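Local structure of histidine kinase (Caulobacter vibrioides, 6TNE) at residues K103-I107 / K108-E112. The protein is a hybrid histidine kinase whose receiver domain, the part described here, probably takes part in phosphoryl transfer. Numbering follows the deposited sequence.
Sequences KPIDI and KTLAE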
# COMPACT_ATOMS: atom_id res chain seq x y z
N LYS A 103 -11.12 6.63 -2.00
CA LYS A 103 -11.72 5.82 -3.04
C LYS A 103 -13.05 6.43 -3.47
O LYS A 103 -13.73 7.09 -2.67
CB LYS A 103 -11.96 4.41 -2.52
CG LYS A 103 -10.68 3.57 -2.41
CD LYS A 103 -10.96 2.06 -2.37
CE LYS A 103 -10.73 1.51 -1.03
NZ LYS A 103 -11.06 0.05 -0.94
N PRO A 104 -13.48 6.23 -4.73
CA PRO A 104 -12.80 5.48 -5.79
C PRO A 104 -11.51 6.14 -6.25
O PRO A 104 -11.46 7.36 -6.33
CB PRO A 104 -13.82 5.47 -6.93
CG PRO A 104 -14.73 6.63 -6.62
CD PRO A 104 -14.81 6.71 -5.16
N ILE A 105 -10.51 5.31 -6.56
CA ILE A 105 -9.18 5.77 -6.94
C ILE A 105 -9.18 6.21 -8.40
O ILE A 105 -9.68 5.51 -9.28
CB ILE A 105 -8.16 4.64 -6.74
CG1 ILE A 105 -8.05 4.27 -5.26
CG2 ILE A 105 -6.81 5.03 -7.35
CD1 ILE A 105 -7.91 5.47 -4.34
N ASP A 106 -8.61 7.38 -8.64
CA ASP A 106 -8.33 7.92 -9.96
C ASP A 106 -6.85 7.62 -10.24
O ASP A 106 -6.01 7.98 -9.42
CB ASP A 106 -8.56 9.41 -9.69
CG ASP A 106 -8.27 10.30 -10.83
OD1 ASP A 106 -9.22 10.70 -11.54
OD2 ASP A 106 -7.11 10.70 -10.96
N ILE A 107 -6.53 6.89 -11.33
CA ILE A 107 -5.13 6.46 -11.56
C ILE A 107 -4.18 7.65 -11.68
O ILE A 107 -3.05 7.61 -11.17
CB ILE A 107 -4.96 5.46 -12.73
CG1 ILE A 107 -3.52 4.91 -12.78
CG2 ILE A 107 -5.13 6.12 -14.08
CD1 ILE A 107 -2.97 4.35 -11.45
N LYS A 108 -4.60 8.70 -12.37
CA LYS A 108 -3.74 9.87 -12.51
C LYS A 108 -3.34 10.40 -11.14
O LYS A 108 -2.17 10.68 -10.89
CB LYS A 108 -4.45 10.95 -13.33
CG LYS A 108 -3.60 12.24 -13.46
CD LYS A 108 -4.22 13.27 -14.43
CE LYS A 108 -3.41 14.59 -14.43
NZ LYS A 108 -3.68 15.48 -15.61
N THR A 109 -4.31 10.48 -10.23
CA THR A 109 -4.03 10.98 -8.90
C THR A 109 -3.20 9.97 -8.11
O THR A 109 -2.24 10.35 -7.43
CB THR A 109 -5.33 11.29 -8.16
OG1 THR A 109 -6.09 12.20 -8.97
CG2 THR A 109 -5.01 11.93 -6.80
N LEU A 110 -3.53 8.68 -8.22
CA LEU A 110 -2.74 7.67 -7.52
C LEU A 110 -1.27 7.75 -7.95
O LEU A 110 -0.35 7.75 -7.11
CB LEU A 110 -3.28 6.27 -7.80
CG LEU A 110 -2.49 5.10 -7.19
CD1 LEU A 110 -2.56 5.15 -5.68
CD2 LEU A 110 -3.01 3.78 -7.77
N ALA A 111 -1.04 7.77 -9.26
CA ALA A 111 0.33 7.82 -9.77
C ALA A 111 1.06 9.08 -9.32
O ALA A 111 2.25 9.05 -8.96
CB ALA A 111 0.32 7.68 -11.29
N GLU A 112 0.37 10.22 -9.33
CA GLU A 112 0.96 11.46 -8.85
C GLU A 112 1.39 11.34 -7.39
O GLU A 112 2.48 11.78 -7.02
CB GLU A 112 -0.08 12.55 -9.01
CG GLU A 112 0.25 13.91 -8.53
CD GLU A 112 -0.80 14.91 -9.03
OE1 GLU A 112 -0.52 16.12 -9.01
OE2 GLU A 112 -1.90 14.48 -9.43
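D106 and T109 meet with their side chains at about a right angle, and a single carboxylate oxygen does the gripping. OD2 of D106 accepts from T109 N at 2.9 Å through its anti lone pair, while T109 OG1 donates to the same OD2 at 2.7 Å from well above the carboxylate plane. With CG anti to the backbone N (chi1 176°), the aspartate carries its carboxylate forward to the first turn; the threonine's chi1 of -55° places OG1 beside its own N, which brings both donors within reach of OD2. This is an N-cap, opening helix 107-118, the last helix of the CheY-like receiver fold, after the loop that leaves strand 98-102. In that loop a cis peptide bond joins K103 to P104, as in many receiver domains, and K103 makes salt bridges with E7 and D53. Regular helical bonding starts at the cap residue itself, with L110 N to D106 O at 2.8 Å and nearly straight. Two isoleucines cross L110 obliquely: CG2 of I105 rests 3.8 Å from L110 CB, and I107 brings its CD1 end to L110 CD2 at 3.7 Å. L110, a buried residue, also touches A16 and L20 of helix 10-21 and M78 of strand 77-81.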